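Putative acyl-[acyl-carrier-protein]--UDP-N-acetylglucosamine O-acyltransferase (Bacteroides fragilis, PDB 4R36) probably transfers a hydroxyacyl chain from acyl carrier protein to UDP-N-acetylglucosamine, the opening step of lipid A biosynthesis, as a trimer of left-handed beta-helices. Local coordinates at residues A[44-47]-A[48-52]; A[98-101]-A[102-106]; A[198-202]-A[203-207]; A[257-260]-A[261-264]. All blocks are in the same frame, centred on the assembly; numbering follows the deposited sequence.

Interaction 1 (A[44-47]-A[48-52]); sequences VYID and RNVVI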
# COMPACT_ATOMS: atom_id res chain seq x y z
N VAL A 44 15.61 -7.54 -16.59
CA VAL A 44 15.76 -6.13 -16.39
C VAL A 44 15.58 -5.44 -17.72
O VAL A 44 16.11 -5.89 -18.77
CB VAL A 44 17.14 -5.80 -15.77
CG1 VAL A 44 17.40 -4.31 -15.77
CG2 VAL A 44 17.25 -6.37 -14.40
N TYR A 45 14.85 -4.33 -17.70
CA TYR A 45 14.59 -3.52 -18.87
C TYR A 45 15.18 -2.16 -18.67
O TYR A 45 14.84 -1.46 -17.70
CB TYR A 45 13.11 -3.40 -19.12
CG TYR A 45 12.77 -2.42 -20.22
CD1 TYR A 45 12.57 -1.06 -19.96
CD2 TYR A 45 12.67 -2.84 -21.52
CE1 TYR A 45 12.25 -0.16 -20.98
CE2 TYR A 45 12.39 -1.96 -22.55
CZ TYR A 45 12.20 -0.62 -22.29
OH TYR A 45 11.86 0.21 -23.34
N ILE A 46 16.15 -1.81 -19.50
CA ILE A 46 16.86 -0.51 -19.46
C ILE A 46 16.70 0.17 -20.79
O ILE A 46 17.10 -0.37 -21.85
CB ILE A 46 18.33 -0.66 -19.13
CG1 ILE A 46 18.55 -1.49 -17.86
CG2 ILE A 46 18.96 0.70 -18.99
CD1 ILE A 46 19.93 -1.60 -17.36
N ASP A 47 16.12 1.37 -20.74
CA ASP A 47 15.80 2.22 -21.88
C ASP A 47 17.00 3.05 -22.33
O ASP A 47 18.05 3.12 -21.70
CB ASP A 47 14.76 3.21 -21.37
CG ASP A 47 13.54 3.36 -22.23
OD1 ASP A 47 13.57 3.16 -23.45
OD2 ASP A 47 12.55 3.85 -21.59
N ARG A 48 16.78 3.74 -23.44
CA ARG A 48 17.65 4.81 -23.85
C ARG A 48 17.48 6.04 -22.94
O ARG A 48 16.53 6.09 -22.14
CB ARG A 48 17.33 5.13 -25.31
CG ARG A 48 16.05 5.89 -25.50
CD ARG A 48 15.64 6.04 -26.94
NE ARG A 48 14.25 6.48 -26.95
CZ ARG A 48 13.84 7.68 -27.32
NH1 ARG A 48 14.69 8.62 -27.72
NH2 ARG A 48 12.56 7.96 -27.29
N ASN A 49 18.42 6.99 -23.04
CA ASN A 49 18.44 8.19 -22.18
C ASN A 49 18.43 7.76 -20.71
O ASN A 49 17.66 8.29 -19.86
CB ASN A 49 17.27 9.10 -22.49
CG ASN A 49 17.32 10.42 -21.74
OD1 ASN A 49 18.37 10.90 -21.40
ND2 ASN A 49 16.17 10.92 -21.38
N VAL A 50 19.32 6.82 -20.41
CA VAL A 50 19.56 6.31 -19.07
C VAL A 50 21.06 6.46 -18.81
O VAL A 50 21.90 6.14 -19.71
CB VAL A 50 19.12 4.85 -18.95
CG1 VAL A 50 19.76 4.20 -17.72
CG2 VAL A 50 17.58 4.71 -19.01
N VAL A 51 21.39 6.90 -17.59
CA VAL A 51 22.74 6.88 -17.07
C VAL A 51 22.79 6.10 -15.77
O VAL A 51 22.02 6.39 -14.85
CB VAL A 51 23.27 8.30 -16.86
CG1 VAL A 51 24.71 8.31 -16.38
CG2 VAL A 51 23.07 9.07 -18.17
N ILE A 52 23.67 5.11 -15.72
CA ILE A 52 23.92 4.27 -14.56
C ILE A 52 25.41 4.29 -14.25
O ILE A 52 26.27 3.98 -15.14
CB ILE A 52 23.43 2.81 -14.83
CG1 ILE A 52 21.90 2.74 -15.00
CG2 ILE A 52 23.89 1.88 -13.74
CD1 ILE A 52 21.42 1.47 -15.65
O HOH W 1 12.06 5.25 -24.68
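Ile46 is the first residue of 44-47 to reach across the turn, and its two branches serve different partners. Its chi1 of -52° sets CG1 beside the backbone N and CG2 anti to that nitrogen, the position from which CG2 meets Val50 CG1 at 3.8 Å. These two side chains cross at about a right angle, while Ile46 CD1, at the end of the other branch, meets Ile52 CD1 tip to tip, also at 3.8 Å. Next comes Asp47, where the backbone carries the contact: Val50 CG2 lies only 3.2 Å from Asp47 O, a close approach to a buried carbonyl oxygen that has no polar partner in the model. The carboxylate faces the other way. Asp47 OD1 accepts a hydrogen bond of 2.9 Å from a water, which is also weakly held by Arg48 NE at 3.4 Å, so the two charged groups are linked through solvent and do not touch. Asp47 OD2 takes the backbone N-H of Tyr66 in the following coil. This is a corner of the left-handed beta-helix, joining strand 45-46 to strand 51-52. Val50 packs on Ile64 of strand 63-64, and Ile52 on Ile58 of strand 57-58 and Ile70 of strand 68-70.

Interaction 2 (A[98-101]-A[102-106]); sequences AEIG and DNNLI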
# COMPACT_ATOMS: atom_id res chain seq x y z
N ALA A 98 14.51 11.27 -13.50
CA ALA A 98 14.33 10.61 -12.18
C ALA A 98 15.70 10.19 -11.80
O ALA A 98 16.38 9.49 -12.58
CB ALA A 98 13.41 9.41 -12.28
N GLU A 99 16.14 10.61 -10.61
CA GLU A 99 17.52 10.46 -10.24
C GLU A 99 17.69 9.90 -8.87
O GLU A 99 17.00 10.29 -7.94
CB GLU A 99 18.24 11.83 -10.24
CG GLU A 99 17.94 12.66 -11.49
CD GLU A 99 18.72 13.98 -11.62
OE1 GLU A 99 19.63 14.29 -10.84
OE2 GLU A 99 18.38 14.76 -12.52
N ILE A 100 18.64 9.00 -8.73
CA ILE A 100 19.11 8.59 -7.41
C ILE A 100 20.61 8.75 -7.37
O ILE A 100 21.28 8.65 -8.41
CB ILE A 100 18.69 7.14 -7.01
CG1 ILE A 100 19.58 6.08 -7.65
CG2 ILE A 100 17.22 6.90 -7.32
CD1 ILE A 100 19.20 4.67 -7.30
N GLY A 101 21.13 8.99 -6.17
CA GLY A 101 22.58 9.19 -5.90
C GLY A 101 23.32 7.90 -5.70
O GLY A 101 23.26 7.01 -6.56
N ASP A 102 24.01 7.81 -4.59
CA ASP A 102 24.88 6.69 -4.27
C ASP A 102 24.44 5.91 -3.09
O ASP A 102 23.88 6.49 -2.09
CB ASP A 102 26.31 7.19 -3.93
CG ASP A 102 26.92 8.05 -5.04
OD1 ASP A 102 26.62 7.87 -6.22
OD2 ASP A 102 27.70 8.93 -4.67
N ASN A 103 24.74 4.62 -3.14
CA ASN A 103 24.61 3.77 -2.01
C ASN A 103 23.16 3.68 -1.48
O ASN A 103 22.95 3.48 -0.29
CB ASN A 103 25.54 4.22 -0.86
CG ASN A 103 26.97 4.42 -1.31
OD1 ASN A 103 27.59 5.45 -1.02
ND2 ASN A 103 27.47 3.49 -2.04
N ASN A 104 22.17 3.69 -2.36
CA ASN A 104 20.79 3.57 -1.91
C ASN A 104 20.35 2.14 -2.03
O ASN A 104 20.83 1.41 -2.93
CB ASN A 104 19.89 4.42 -2.80
CG ASN A 104 20.16 5.91 -2.64
OD1 ASN A 104 19.85 6.49 -1.61
ND2 ASN A 104 20.81 6.53 -3.66
N LEU A 105 19.35 1.80 -1.24
CA LEU A 105 18.68 0.54 -1.30
C LEU A 105 17.27 0.81 -1.75
O LEU A 105 16.50 1.40 -1.00
CB LEU A 105 18.70 -0.13 0.07
CG LEU A 105 20.13 -0.38 0.63
CD1 LEU A 105 20.09 -0.80 2.09
CD2 LEU A 105 20.83 -1.42 -0.22
N ILE A 106 16.95 0.48 -3.00
CA ILE A 106 15.70 0.73 -3.64
C ILE A 106 14.95 -0.63 -3.74
O ILE A 106 15.23 -1.49 -4.58
CB ILE A 106 15.89 1.32 -5.07
CG1 ILE A 106 16.84 2.54 -5.03
CG2 ILE A 106 14.57 1.63 -5.70
CD1 ILE A 106 16.40 3.70 -4.21
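Ile100, with chi1 80°, holds CG1 between its backbone N and carbonyl carbon, and its extended chain carries CD1 toward Ile106. Ile106 is bent at chi2 (-61°), and it is CG1 that receives this methyl at 3.9 Å, the two side chains approaching tip to tip. Asn104 lies between them in sequence and runs antiparallel to Ile100 alongside it, so that its amide ND2 comes to 4.0 Å from Ile100 CB. The same nitrogen sits against the Gly101 backbone, 3.5 Å from both Gly101 N and Gly101 C. These residues turn a corner between strands 97-100 and 105-106 of the left-handed beta-helix, and Asn104 marks it as one step of a stack: its ND2 donates to Gly125 O and its OD1 accepts from Asn128 N, both in the next coil. With both ends of the amide engaged, its rotation is fixed inside the corner. At the turn itself, Asp102 OD1 lies 3.3 Å from Gly101 C and accepts the backbone N-H of Asn72 from the preceding coil. Gly101 O is likewise taken by Asn74 ND2, while Asp102 N donates to Asn126 OD1.

Interaction 3 (A[198-202]-A[203-207]); sequences IIAGR and EPIAY
Gly201 and Ala206 form the hydrogen-bonded pair of a beta hairpin whose strands are 198-201 and 206-210. Gly201 N donates to Ala206 O over 3.0 Å at a nearly straight 171°; the return bond from Ala206 N to Gly201 O is weak, short at 2.8 Å but bent to 125°. Beside this pair, Ala200 and Tyr207 face each other as a non-hydrogen-bonded pair. Tyr207 has CG anti to its backbone N (chi1 165°), which swings the ring out beside Ile198, whose CG2 meets the ring edge in plane, 3.9 Å from Tyr207 CE1. On the same side Ala200 CB rests on Ile205 CD1 at 3.8 Å. Residues 202-205 make the connection, with a cis peptide before Pro204 turning the chain so that Ile205 CA comes 3.3 Å from Arg202 O in a CH...O contact. Further out, Tyr207 stacks on Tyr236, and Ala200 and Ile205 both pack on Ile274 near the C-terminus. Glu203 OE2 forms a salt bridge with Arg189 of its own chain, and the Glu203 side chain also touches Glu203 of the second subunit and Arg189 of the third, which places the turn at the trimer interface. Beside the turn, one water lies 2.9 Å from both Arg202 O and Glu203 OE1.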
# COMPACT_ATOMS: atom_id res chain seq x y z
N ILE A 198 11.55 15.85 15.68
CA ILE A 198 10.36 15.43 16.43
C ILE A 198 9.85 14.05 16.04
O ILE A 198 10.21 13.51 14.98
CB ILE A 198 9.21 16.45 16.34
CG1 ILE A 198 8.51 16.50 14.98
CG2 ILE A 198 9.71 17.84 16.71
CD1 ILE A 198 7.15 17.13 15.01
N ILE A 199 9.04 13.49 16.92
CA ILE A 199 8.15 12.39 16.60
C ILE A 199 6.80 12.94 16.21
O ILE A 199 6.22 13.80 16.91
CB ILE A 199 8.02 11.42 17.77
CG1 ILE A 199 9.39 10.90 18.24
CG2 ILE A 199 7.08 10.26 17.43
CD1 ILE A 199 9.32 10.10 19.53
N ALA A 200 6.27 12.49 15.07
CA ALA A 200 4.96 12.85 14.62
C ALA A 200 4.14 11.59 14.57
O ALA A 200 4.55 10.59 13.95
CB ALA A 200 4.99 13.52 13.27
N GLY A 201 3.00 11.62 15.23
CA GLY A 201 2.12 10.45 15.31
C GLY A 201 0.69 10.79 15.62
O GLY A 201 0.32 11.97 15.67
N ARG A 202 -0.12 9.73 15.76
CA ARG A 202 -1.57 9.82 15.98
C ARG A 202 -2.38 10.23 14.76
O ARG A 202 -1.84 10.65 13.74
CB ARG A 202 -1.91 10.77 17.14
CG ARG A 202 -1.10 10.37 18.38
CD ARG A 202 -1.53 11.05 19.66
NE ARG A 202 -0.74 10.66 20.89
CZ ARG A 202 -0.86 9.56 21.66
NH1 ARG A 202 -1.71 8.56 21.40
NH2 ARG A 202 -0.16 9.45 22.76
N GLU A 203 -3.69 10.16 14.92
CA GLU A 203 -4.62 10.74 13.97
C GLU A 203 -5.61 11.67 14.69
O GLU A 203 -6.25 11.22 15.63
CB GLU A 203 -5.46 9.59 13.37
CG GLU A 203 -6.65 10.01 12.51
CD GLU A 203 -6.31 10.87 11.31
OE1 GLU A 203 -5.19 10.77 10.79
OE2 GLU A 203 -7.18 11.68 10.87
N PRO A 204 -5.78 12.89 14.22
CA PRO A 204 -4.90 13.57 13.25
C PRO A 204 -3.45 13.63 13.76
O PRO A 204 -3.20 13.54 14.95
CB PRO A 204 -5.47 14.99 13.14
CG PRO A 204 -6.82 14.93 13.82
CD PRO A 204 -6.78 13.84 14.83
N ILE A 205 -2.51 13.78 12.84
CA ILE A 205 -1.10 13.78 13.20
C ILE A 205 -0.77 14.88 14.23
O ILE A 205 -1.42 15.94 14.21
CB ILE A 205 -0.22 13.92 11.92
CG1 ILE A 205 1.15 13.34 12.19
CG2 ILE A 205 -0.20 15.35 11.38
CD1 ILE A 205 2.04 13.23 10.95
N ALA A 206 0.23 14.65 15.05
CA ALA A 206 0.57 15.57 16.14
C ALA A 206 1.96 15.41 16.56
O ALA A 206 2.50 14.27 16.65
CB ALA A 206 -0.33 15.31 17.34
N TYR A 207 2.55 16.54 16.97
CA TYR A 207 3.79 16.50 17.71
C TYR A 207 3.68 15.63 18.93
O TYR A 207 2.74 15.78 19.66
CB TYR A 207 4.14 17.93 18.14
CG TYR A 207 5.17 17.99 19.18
CD1 TYR A 207 6.50 17.80 18.88
CD2 TYR A 207 4.83 18.21 20.51
CE1 TYR A 207 7.48 17.87 19.85
CE2 TYR A 207 5.83 18.27 21.51
CZ TYR A 207 7.14 18.10 21.16
OH TYR A 207 8.12 18.12 22.13
O HOH W 2 -2.29 10.79 10.91

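Interaction 4 (A[257-260]-A[261-264]); sequences PEIE and YIVD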
# COMPACT_ATOMS: atom_id res chain seq x y z
N PRO A 257 23.65 24.90 16.16
CA PRO A 257 23.15 24.72 14.81
C PRO A 257 21.80 23.98 14.79
O PRO A 257 20.95 24.35 13.99
CB PRO A 257 24.27 23.91 14.11
CG PRO A 257 25.54 24.30 14.89
CD PRO A 257 25.10 24.51 16.31
N GLU A 258 21.59 23.09 15.76
CA GLU A 258 20.33 22.33 15.87
C GLU A 258 19.18 23.28 16.15
O GLU A 258 18.11 23.16 15.52
CB GLU A 258 20.40 21.27 16.95
CG GLU A 258 21.44 20.19 16.76
CD GLU A 258 22.88 20.56 17.12
OE1 GLU A 258 23.19 21.62 17.69
OE2 GLU A 258 23.79 19.81 16.72
N ILE A 259 19.39 24.21 17.07
CA ILE A 259 18.35 25.16 17.45
C ILE A 259 18.09 26.15 16.33
O ILE A 259 16.93 26.54 16.07
CB ILE A 259 18.66 25.85 18.79
CG1 ILE A 259 19.02 24.84 19.86
CG2 ILE A 259 17.52 26.72 19.24
CD1 ILE A 259 18.07 23.66 20.11
N GLU A 260 19.12 26.54 15.61
CA GLU A 260 18.92 27.44 14.52
C GLU A 260 18.18 26.77 13.38
O GLU A 260 17.41 27.39 12.66
CB GLU A 260 20.29 27.98 14.02
CG GLU A 260 20.95 28.86 15.08
CD GLU A 260 22.41 29.23 14.68
OE1 GLU A 260 22.68 29.44 13.48
OE2 GLU A 260 23.29 29.30 15.54
N TYR A 261 18.41 25.48 13.22
CA TYR A 261 17.71 24.74 12.20
C TYR A 261 16.22 24.65 12.55
O TYR A 261 15.37 24.88 11.69
CB TYR A 261 18.33 23.37 12.08
CG TYR A 261 17.71 22.38 11.14
CD1 TYR A 261 17.07 22.78 9.92
CD2 TYR A 261 17.92 21.04 11.36
CE1 TYR A 261 16.62 21.82 9.01
CE2 TYR A 261 17.50 20.08 10.45
CZ TYR A 261 16.86 20.47 9.28
OH TYR A 261 16.41 19.45 8.49
N ILE A 262 15.90 24.37 13.80
CA ILE A 262 14.48 24.35 14.22
C ILE A 262 13.82 25.68 13.89
O ILE A 262 12.74 25.77 13.26
CB ILE A 262 14.37 24.07 15.71
CG1 ILE A 262 14.80 22.67 16.03
CG2 ILE A 262 12.98 24.32 16.26
CD1 ILE A 262 15.04 22.46 17.51
N VAL A 263 14.47 26.76 14.31
CA VAL A 263 13.91 28.11 14.12
C VAL A 263 13.74 28.49 12.64
O VAL A 263 12.70 28.94 12.20
CB VAL A 263 14.71 29.16 14.92
CG1 VAL A 263 14.29 30.56 14.53
CG2 VAL A 263 14.54 28.90 16.41
N ASP A 264 14.78 28.32 11.87
CA ASP A 264 14.74 28.66 10.48
C ASP A 264 13.67 27.83 9.74
O ASP A 264 12.95 28.37 8.89
CB ASP A 264 16.10 28.32 9.85
CG ASP A 264 16.27 29.00 8.49
OD1 ASP A 264 16.53 30.21 8.44
OD2 ASP A 264 16.05 28.36 7.46
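Four successive i to i+4 backbone bonds, from Tyr261 N to Pro257 O through to Asp264 N to Glu260 O, wind the chain into an alpha-helix. The first, Tyr261 N to Pro257 O, is the most bent, at 145°, whereas Val263 N to Ile259 O and Asp264 N to Glu260 O are both close to straight at 167°. Ile259 and Ile262 lie side by side and point the same way, but loosely: their CD1 atoms are 4.2 Å apart. Much of the remaining side-chain contact is with carbonyl oxygens of the preceding turn. Ile262 CG1 sits beside the backbone N, close to Glu258 O at 3.4 Å, and Val263 CG2 does the same at Ile259 O, again 3.4 Å. Helix 257-267 is the last helix of the C-terminal helical domain that follows the left-handed beta-helix, and the two isoleucines turn toward its partners. Ile262 packs on Tyr232 and Ile235 of helix 222-237, whereas Ile259 bridges Asn227 of that helix and Val249 of helix 242-252, which Val263 also touches. Tyr261 departs on another side. Its CB passes 3.4 Å from Pro257 O; a chi1 of 176° points CG directly away from the backbone N, and the ring runs from the helix toward the beta-helix. There the hydroxyl oxygen forms hydrogen bonds with Asp161 OD2 and Gly180 N, tying the helix to the coils, while Pro196 packs against the side chain. At the start of the helix, Glu258 OE1 is hydrogen-bonded to Ser256 OG.

Overall arrangement
The four contacts run in series along the chain and follow the length of the molecule. Interactions 1 and 2 are corners of the left-handed beta-helix, their centres about 14 Å apart; strands 51-52 and 97-100 lie in one parallel sheet. Interaction 3, its centre about 28 Å from that of interaction 2, ends the sheet that also holds strand 105-106: strand 198-201 continues its parallel order and strand 206-210 reverses it. Interaction 4 belongs to the helical domain beyond, its centre about 20 Å from that of interaction 3, with nearest atoms about 7 Å apart. The series thus passes from repeated coils, through the hairpin that terminates them, to the C-terminal helices. UDP-N-acetylglucosamine-binding Asn211 immediately follows the hairpin strand.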